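Local atomic coordinates of flavin reductase domain protein, FMN-binding (Shewanella baltica, PDB entry 3HMZ), a protein that binds FMN and probably works as an oxidoreductase of the flavin reductase type, exchanging electrons with NAD or NADP. Residues A[24-29]-A[80-85]; A[30-35]-A[48-53]; A[58-63]-A[131-136]. All coordinates share one frame; numbering follows the deposited sequence.

Interaction 1: A[24-29]-A[80-85]; sequences RLLNHG and FVIQVP
Leu26 reaches strand 79-84 with the end of its side chain, and Val84 is its nearest partner there. From CB the chain runs to CG, which sits beside the backbone N and anti to the carbonyl carbon (chi1 -59°); CB and CG bring the fork of the side chain nearer the strand. At the fork, CD1 continues the extended chain and turns to Leu60. CD2 branches off toward the strand, coming 3.9 Å from CG2 of Val84 and 4.2 Å from CG2 of Ile82. Leu26 and Val84 pass one another in opposite directions. CG2 of Val84 also lies 3.7 Å from the carbonyl O of Leu25, a buried oxygen that has no polar partner in the model and is covered here by a methyl group. The chain then bends away in a type I turn from Leu26 to Gly29, closed by Gly29 N to Leu26 O at 3.0 Å. The 24-29 loop lies against the inner face of the curled sheet: Leu26 also rests on Val32 of strand 32-38, while Leu25 packs on Leu133 of strand 131-138 and on Ala157 and Ala159 of strand 149-160.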
# COMPACT_ATOMS: atom_id res chain seq x y z
N ARG A 24 1.05 11.71 1.62
CA ARG A 24 -0.25 11.44 2.27
C ARG A 24 -1.34 10.99 1.29
O ARG A 24 -2.29 10.33 1.67
CB ARG A 24 -0.73 12.65 3.05
CG ARG A 24 0.19 12.96 4.21
CD ARG A 24 -0.35 14.06 5.00
NE ARG A 24 0.55 14.46 6.08
CZ ARG A 24 0.29 15.46 6.90
NH1 ARG A 24 -0.80 16.20 6.75
NH2 ARG A 24 1.16 15.76 7.86
N LEU A 25 -1.15 11.33 0.02
CA LEU A 25 -2.09 10.94 -1.02
C LEU A 25 -2.13 9.41 -1.17
O LEU A 25 -3.11 8.87 -1.71
CB LEU A 25 -1.73 11.61 -2.36
CG LEU A 25 -1.80 13.14 -2.32
CD1 LEU A 25 -1.20 13.77 -3.60
CD2 LEU A 25 -3.23 13.66 -2.08
N LEU A 26 -1.05 8.71 -0.80
CA LEU A 26 -0.96 7.27 -0.95
C LEU A 26 -0.86 6.52 0.37
O LEU A 26 -0.72 5.31 0.36
CB LEU A 26 0.27 6.92 -1.80
CG LEU A 26 0.32 7.51 -3.20
CD1 LEU A 26 1.59 7.11 -3.92
CD2 LEU A 26 -0.93 7.14 -4.02
N ASN A 27 -0.87 7.24 1.50
CA ASN A 27 -0.53 6.61 2.78
C ASN A 27 -1.48 5.52 3.23
O ASN A 27 -1.05 4.54 3.84
CB ASN A 27 -0.34 7.68 3.86
CG ASN A 27 0.96 7.54 4.60
OD1 ASN A 27 1.94 7.06 4.06
ND2 ASN A 27 0.99 8.04 5.82
N HIS A 28 -2.75 5.68 2.85
CA HIS A 28 -3.79 4.72 3.16
C HIS A 28 -3.81 3.49 2.21
O HIS A 28 -4.68 2.63 2.33
CB HIS A 28 -5.15 5.39 3.22
CG HIS A 28 -5.58 6.01 1.94
ND1 HIS A 28 -4.84 6.97 1.28
CD2 HIS A 28 -6.72 5.85 1.24
CE1 HIS A 28 -5.49 7.34 0.19
NE2 HIS A 28 -6.63 6.66 0.13
N GLY A 29 -2.83 3.42 1.29
CA GLY A 29 -2.64 2.29 0.41
C GLY A 29 -3.69 2.05 -0.67
O GLY A 29 -4.02 0.90 -0.98
N PHE A 80 6.01 9.23 -15.51
CA PHE A 80 4.66 8.68 -15.42
C PHE A 80 3.87 9.47 -14.38
O PHE A 80 4.42 10.29 -13.65
CB PHE A 80 4.67 7.17 -15.13
CG PHE A 80 5.41 6.77 -13.87
CD1 PHE A 80 6.79 6.54 -13.89
CD2 PHE A 80 4.71 6.53 -12.68
CE1 PHE A 80 7.47 6.15 -12.77
CE2 PHE A 80 5.39 6.11 -11.54
CZ PHE A 80 6.78 5.91 -11.59
N VAL A 81 2.57 9.19 -14.35
CA VAL A 81 1.68 9.77 -13.36
C VAL A 81 1.06 8.59 -12.58
O VAL A 81 0.69 7.54 -13.13
CB VAL A 81 0.56 10.65 -13.95
CG1 VAL A 81 -0.41 11.16 -12.84
CG2 VAL A 81 1.14 11.83 -14.76
N ILE A 82 1.02 8.79 -11.26
CA ILE A 82 0.28 7.91 -10.33
C ILE A 82 -0.92 8.73 -9.88
O ILE A 82 -0.79 9.88 -9.46
CB ILE A 82 1.12 7.51 -9.11
CG1 ILE A 82 2.30 6.63 -9.55
CG2 ILE A 82 0.28 6.80 -8.04
CD1 ILE A 82 1.90 5.31 -10.21
N GLN A 83 -2.10 8.16 -10.02
CA GLN A 83 -3.32 8.86 -9.63
C GLN A 83 -4.27 7.93 -8.91
O GLN A 83 -4.26 6.73 -9.13
CB GLN A 83 -3.99 9.55 -10.84
CG GLN A 83 -4.23 8.66 -12.06
CD GLN A 83 -3.40 9.05 -13.23
OE1 GLN A 83 -3.65 10.12 -13.80
NE2 GLN A 83 -2.44 8.19 -13.62
N VAL A 84 -5.06 8.51 -8.02
CA VAL A 84 -5.94 7.79 -7.12
C VAL A 84 -7.36 7.79 -7.67
O VAL A 84 -8.02 8.83 -7.65
CB VAL A 84 -5.90 8.42 -5.71
CG1 VAL A 84 -6.77 7.64 -4.76
CG2 VAL A 84 -4.43 8.47 -5.14
N PRO A 85 -7.84 6.64 -8.16
CA PRO A 85 -9.19 6.58 -8.67
C PRO A 85 -10.22 6.58 -7.53
O PRO A 85 -9.89 6.38 -6.35
CB PRO A 85 -9.21 5.27 -9.47
CG PRO A 85 -8.27 4.42 -8.75
CD PRO A 85 -7.15 5.37 -8.37

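Interaction 2: A[30-35]-A[48-53]; sequences PTVLVS and AWCCAL. With FMN (flavin mononucleotide), chain B.
Ala48, whose CB lies 3.8 Å from OG1 of Thr31, offers its backbone N-H to the flavin ring system of FMN, and Trp49 does the same one residue on. Flavin and indole meet at FMN O4, which lies oblique to the Trp49 ring and 3.4 Å from the Trp49 CB. Ala48 N donates to FMN N5 over 3.0 Å at 162°, and Trp49 N donates to FMN O4 over 2.9 Å at 159°. The indole lies in the dimer interface, where its NE1 bonds to Asn27 of the second subunit and its ring meets that of Phe55 of the same subunit. Thr31 lies against Ala48 with both its branches: CG2 comes within 4.1 Å of Ala48 N, while OG1 takes a hydrogen bond from Tyr183 N. A valine in its place has no hydroxyl and would probably leave that Tyr183 amide without its acceptor. Further along, Val32 touches Cys50, CG2 to CB at 3.7 Å. With chi1 -54° placing CG1 beside the backbone N, CG2 takes the crowded position between backbone N and carbonyl carbon and faces Cys50. No direct hydrogen bond joins the two segments; a water donates to Pro30 O and to Cys50 O, bridging them where the hairpin strands 32-38 and 41-55 part. Trp49 centres an inverse gamma turn, which interrupts the strand and sends two successive amides to one ligand. Because N5 is the usual hydride-accepting atom of oxidised flavins, an N-H aimed at it and another at O4 would be expected to draw electron density from this region and favour reduction.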
# COMPACT_ATOMS: atom_id res chain seq x y z
N PRO A 30 -4.15 3.12 -1.34
CA PRO A 30 -5.12 2.88 -2.40
C PRO A 30 -4.51 2.18 -3.62
O PRO A 30 -3.32 2.31 -3.89
CB PRO A 30 -5.51 4.31 -2.82
CG PRO A 30 -4.24 5.13 -2.57
CD PRO A 30 -3.72 4.53 -1.29
N THR A 31 -5.37 1.51 -4.36
CA THR A 31 -5.04 1.04 -5.69
C THR A 31 -5.04 2.30 -6.56
O THR A 31 -5.86 3.19 -6.38
CB THR A 31 -6.06 -0.00 -6.13
OG1 THR A 31 -5.88 -1.16 -5.30
CG2 THR A 31 -5.88 -0.36 -7.57
N VAL A 32 -4.06 2.38 -7.46
CA VAL A 32 -3.87 3.54 -8.30
C VAL A 32 -3.99 3.24 -9.76
O VAL A 32 -4.08 2.07 -10.16
CB VAL A 32 -2.48 4.19 -8.03
CG1 VAL A 32 -2.30 4.50 -6.54
CG2 VAL A 32 -1.32 3.29 -8.49
N LEU A 33 -4.05 4.31 -10.55
CA LEU A 33 -3.88 4.19 -12.01
C LEU A 33 -2.50 4.74 -12.34
O LEU A 33 -2.09 5.78 -11.84
CB LEU A 33 -4.96 4.94 -12.80
CG LEU A 33 -6.39 4.68 -12.37
CD1 LEU A 33 -7.30 5.58 -13.22
CD2 LEU A 33 -6.78 3.22 -12.43
N VAL A 34 -1.77 4.01 -13.17
CA VAL A 34 -0.45 4.41 -13.67
C VAL A 34 -0.65 4.85 -15.11
O VAL A 34 -1.19 4.10 -15.94
CB VAL A 34 0.59 3.25 -13.63
CG1 VAL A 34 2.00 3.75 -14.06
CG2 VAL A 34 0.57 2.56 -12.23
N SER A 35 -0.29 6.08 -15.41
CA SER A 35 -0.34 6.56 -16.81
C SER A 35 1.02 7.02 -17.29
O SER A 35 1.85 7.52 -16.53
CB SER A 35 -1.39 7.65 -16.95
OG SER A 35 -1.06 8.76 -16.14
N ALA A 48 -2.22 -2.06 -7.98
CA ALA A 48 -2.37 -2.13 -6.53
C ALA A 48 -1.03 -1.97 -5.82
O ALA A 48 -0.99 -1.50 -4.67
CB ALA A 48 -3.00 -3.45 -6.11
N TRP A 49 0.07 -2.36 -6.48
CA TRP A 49 1.38 -2.44 -5.81
C TRP A 49 2.21 -1.18 -5.99
O TRP A 49 3.30 -1.21 -6.52
CB TRP A 49 2.11 -3.71 -6.21
CG TRP A 49 1.38 -4.96 -5.87
CD1 TRP A 49 0.26 -5.09 -5.11
CD2 TRP A 49 1.76 -6.28 -6.23
NE1 TRP A 49 -0.13 -6.43 -5.01
CE2 TRP A 49 0.79 -7.18 -5.68
CE3 TRP A 49 2.83 -6.82 -6.97
CZ2 TRP A 49 0.86 -8.54 -5.87
CZ3 TRP A 49 2.89 -8.18 -7.15
CH2 TRP A 49 1.91 -9.03 -6.61
N CYS A 50 1.66 -0.08 -5.51
CA CYS A 50 2.27 1.23 -5.53
C CYS A 50 2.31 1.72 -4.09
O CYS A 50 1.31 1.65 -3.41
CB CYS A 50 1.46 2.19 -6.39
SG CYS A 50 2.18 3.86 -6.41
N CYS A 51 3.48 2.15 -3.61
CA CYS A 51 3.64 2.52 -2.20
C CYS A 51 4.58 3.72 -2.06
O CYS A 51 5.57 3.83 -2.79
CB CYS A 51 4.20 1.31 -1.44
SG CYS A 51 4.22 1.47 0.33
N ALA A 52 4.27 4.60 -1.11
CA ALA A 52 5.18 5.68 -0.76
C ALA A 52 6.54 5.08 -0.34
O ALA A 52 6.63 3.97 0.20
CB ALA A 52 4.60 6.54 0.35
N LEU A 53 7.58 5.84 -0.63
CA LEU A 53 8.97 5.45 -0.33
C LEU A 53 9.73 6.50 0.49
O LEU A 53 10.63 6.12 1.26
CB LEU A 53 9.73 5.14 -1.62
CG LEU A 53 11.21 4.77 -1.52
CD1 LEU A 53 11.34 3.53 -0.67
CD2 LEU A 53 11.81 4.58 -2.96
N1 FMN B . -0.08 -5.00 -12.91
C2 FMN B . 1.16 -4.67 -12.42
O2 FMN B . 2.15 -4.83 -13.14
N3 FMN B . 1.27 -4.15 -11.15
C4 FMN B . 0.20 -3.97 -10.32
O4 FMN B . 0.39 -3.52 -9.17
C4A FMN B . -1.06 -4.33 -10.83
N5 FMN B . -2.20 -4.16 -10.07
C5A FMN B . -3.48 -4.31 -10.60
C6 FMN B . -4.62 -3.96 -9.86
C7 FMN B . -5.90 -4.13 -10.39
C7M FMN B . -7.10 -3.73 -9.60
C8 FMN B . -6.04 -4.66 -11.67
C8M FMN B . -7.41 -4.88 -12.28
C9 FMN B . -4.90 -5.00 -12.39
C9A FMN B . -3.61 -4.84 -11.90
N10 FMN B . -2.46 -5.15 -12.62
C10 FMN B . -1.20 -4.84 -12.12
C1' FMN B . -2.52 -5.61 -14.05
C2' FMN B . -2.36 -4.50 -15.10
O2' FMN B . -3.13 -3.33 -14.78
C3' FMN B . -2.80 -5.12 -16.42
O3' FMN B . -1.89 -6.15 -16.78
C4' FMN B . -3.03 -4.08 -17.55
O4' FMN B . -3.86 -4.71 -18.52
C5' FMN B . -1.77 -3.58 -18.21
O5' FMN B . -2.16 -2.70 -19.26
P FMN B . -1.09 -2.26 -20.37
O1P FMN B . -1.95 -1.52 -21.38
O2P FMN B . -0.02 -1.41 -19.75
O3P FMN B . -0.47 -3.50 -20.95
O HOH W 1 -0.96 3.25 -2.60

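Interaction 3: A[58-63]-A[131-136]; sequences PKLTVV and AWLACK. With FMN (flavin mononucleotide), chain B.
Leu60 and Cys135 meet across the inside of the protein, CD2 of the leucine lying 3.8 Å from SG of the cysteine. The leucine uses an uncommon conformation: CG is wedged between the backbone N and the carbonyl carbon (chi1 61°), and with chi2 at 71° CD2 lies roughly anti to CA, carrying that methyl farthest toward strand 131-138. CG itself is 4.2 Å from SG. On the other strand, Cys135 holds SG anti to its carbonyl carbon (chi1 -61°), which lifts the sulfur toward the leucine. Leu133, two residues earlier on the same side, adds a looser touch, its CD2 4.4 Å from CD2 of Leu60. Strands 58-63 and 131-138 are not neighbours in the sheet; each pairs antiparallel with strand 149-160, and the curled sheet brings their inner faces together, as expected for the split beta-barrel of FMN-binding flavin reductases. The contact is made by apolar groups and sulfur, with no hydrogen bond between the segments. Around it, Leu60 also packs on Ile82 and Val154, while Cys135 lies against Phe80 and Ala152. At the end of strand 58-63, the carbonyl O of Val63 accepts a hydrogen bond from FMN N3 over 2.8 Å. The Val63 side chain packs on Trp49 and on Leu53 of the second subunit.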
# COMPACT_ATOMS: atom_id res chain seq x y z
N PRO A 58 9.45 13.75 -1.89
CA PRO A 58 8.69 12.52 -2.01
C PRO A 58 9.20 11.53 -3.05
O PRO A 58 9.67 11.92 -4.12
CB PRO A 58 7.29 12.99 -2.34
CG PRO A 58 7.51 14.34 -2.95
CD PRO A 58 8.64 14.93 -2.20
N LYS A 59 9.08 10.24 -2.74
CA LYS A 59 9.39 9.16 -3.66
C LYS A 59 8.33 8.06 -3.46
O LYS A 59 7.67 7.99 -2.40
CB LYS A 59 10.77 8.56 -3.43
CG LYS A 59 11.94 9.54 -3.54
CD LYS A 59 13.27 8.80 -3.35
CE LYS A 59 14.55 9.67 -3.12
NZ LYS A 59 14.47 11.06 -3.45
N LEU A 60 8.23 7.23 -4.47
CA LEU A 60 7.34 6.07 -4.43
C LEU A 60 7.91 4.90 -5.20
O LEU A 60 8.88 5.06 -5.98
CB LEU A 60 5.91 6.47 -4.86
CG LEU A 60 5.74 7.02 -6.28
CD1 LEU A 60 5.90 5.95 -7.40
CD2 LEU A 60 4.34 7.64 -6.37
N THR A 61 7.36 3.73 -4.90
CA THR A 61 7.66 2.52 -5.62
C THR A 61 6.42 2.09 -6.37
O THR A 61 5.29 2.33 -5.91
CB THR A 61 8.13 1.35 -4.71
OG1 THR A 61 7.13 1.10 -3.70
CG2 THR A 61 9.51 1.66 -4.08
N VAL A 62 6.61 1.38 -7.49
CA VAL A 62 5.52 0.69 -8.18
C VAL A 62 6.08 -0.58 -8.84
O VAL A 62 7.22 -0.57 -9.32
CB VAL A 62 4.75 1.60 -9.15
CG1 VAL A 62 5.64 2.13 -10.34
CG2 VAL A 62 3.48 0.90 -9.61
N VAL A 63 5.32 -1.64 -8.78
CA VAL A 63 5.67 -2.92 -9.38
C VAL A 63 4.96 -2.99 -10.72
O VAL A 63 3.73 -2.88 -10.79
CB VAL A 63 5.30 -4.09 -8.48
CG1 VAL A 63 5.80 -5.37 -9.11
CG2 VAL A 63 5.88 -3.89 -7.07
N ALA A 131 -6.66 12.48 -6.89
CA ALA A 131 -5.31 13.00 -6.69
C ALA A 131 -4.39 12.46 -7.75
O ALA A 131 -4.64 11.37 -8.30
CB ALA A 131 -4.80 12.57 -5.28
N TRP A 132 -3.34 13.24 -8.06
CA TRP A 132 -2.37 12.92 -9.09
C TRP A 132 -0.97 13.29 -8.60
O TRP A 132 -0.79 14.34 -7.98
CB TRP A 132 -2.64 13.71 -10.36
CG TRP A 132 -4.03 13.61 -10.92
CD1 TRP A 132 -4.44 12.81 -11.94
CD2 TRP A 132 -5.18 14.37 -10.51
NE1 TRP A 132 -5.78 12.98 -12.18
CE2 TRP A 132 -6.26 13.93 -11.30
CE3 TRP A 132 -5.41 15.32 -9.53
CZ2 TRP A 132 -7.52 14.45 -11.17
CZ3 TRP A 132 -6.65 15.85 -9.40
CH2 TRP A 132 -7.70 15.41 -10.21
N LEU A 133 -0.00 12.43 -8.92
CA LEU A 133 1.39 12.61 -8.59
C LEU A 133 2.21 12.43 -9.87
O LEU A 133 2.20 11.33 -10.46
CB LEU A 133 1.82 11.61 -7.52
CG LEU A 133 1.07 11.62 -6.17
CD1 LEU A 133 -0.21 10.77 -6.16
CD2 LEU A 133 2.01 11.14 -5.03
N ALA A 134 2.91 13.49 -10.30
CA ALA A 134 3.83 13.43 -11.46
C ALA A 134 5.15 12.84 -10.96
O ALA A 134 5.70 13.30 -9.97
CB ALA A 134 4.02 14.78 -12.03
N CYS A 135 5.64 11.82 -11.68
CA CYS A 135 6.78 11.02 -11.24
C CYS A 135 7.88 10.95 -12.29
O CYS A 135 7.62 10.80 -13.48
CB CYS A 135 6.33 9.60 -10.94
SG CYS A 135 5.10 9.47 -9.62
N LYS A 136 9.11 11.06 -11.80
CA LYS A 136 10.32 10.95 -12.61
C LYS A 136 11.03 9.68 -12.14
O LYS A 136 11.45 9.59 -10.99
CB LYS A 136 11.23 12.15 -12.43
CG LYS A 136 12.52 12.11 -13.29
CD LYS A 136 13.38 13.29 -12.96
CE LYS A 136 14.62 13.29 -13.85
NZ LYS A 136 15.56 14.39 -13.46
N1 FMN B . -0.08 -5.00 -12.91
C2 FMN B . 1.16 -4.67 -12.42
O2 FMN B . 2.15 -4.83 -13.14
N3 FMN B . 1.27 -4.15 -11.15
C4 FMN B . 0.20 -3.97 -10.32
O4 FMN B . 0.39 -3.52 -9.17
C4A FMN B . -1.06 -4.33 -10.83
N5 FMN B . -2.20 -4.16 -10.07
C5A FMN B . -3.48 -4.31 -10.60
C6 FMN B . -4.62 -3.96 -9.86
C7 FMN B . -5.90 -4.13 -10.39
C7M FMN B . -7.10 -3.73 -9.60
C8 FMN B . -6.04 -4.66 -11.67
C8M FMN B . -7.41 -4.88 -12.28
C9 FMN B . -4.90 -5.00 -12.39
C9A FMN B . -3.61 -4.84 -11.90
N10 FMN B . -2.46 -5.15 -12.62
C10 FMN B . -1.20 -4.84 -12.12
C1' FMN B . -2.52 -5.61 -14.05
C2' FMN B . -2.36 -4.50 -15.10
O2' FMN B . -3.13 -3.33 -14.78
C3' FMN B . -2.80 -5.12 -16.42
O3' FMN B . -1.89 -6.15 -16.78
C4' FMN B . -3.03 -4.08 -17.55
O4' FMN B . -3.86 -4.71 -18.52
C5' FMN B . -1.77 -3.58 -18.21
O5' FMN B . -2.16 -2.70 -19.26
P FMN B . -1.09 -2.26 -20.37
O1P FMN B . -1.95 -1.52 -21.38
O2P FMN B . -0.02 -1.41 -19.75
O3P FMN B . -0.47 -3.50 -20.95

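In the fold
The three contacts meet at one curled antiparallel sheet, the 24-29 loop lying against it: the centres of interactions 1 and 2 lie about 6 Å apart, those of 1 and 3 about 7 Å, those of 2 and 3 about 8 Å. Strand 79-84 runs between strands 32-38 and 131-138, tying interaction 1 to both others, while strands 41-55 and 58-63, adjacent in the sheet, join interactions 2 and 3. Along the chain, interaction 2 is nested within interaction 1, while interaction 3 crosses it and follows interaction 2. Interactions 2 and 3 both carry backbone groups that bond FMN, so barrel interior and flavin site are built on the same strands; all three touch the second subunit.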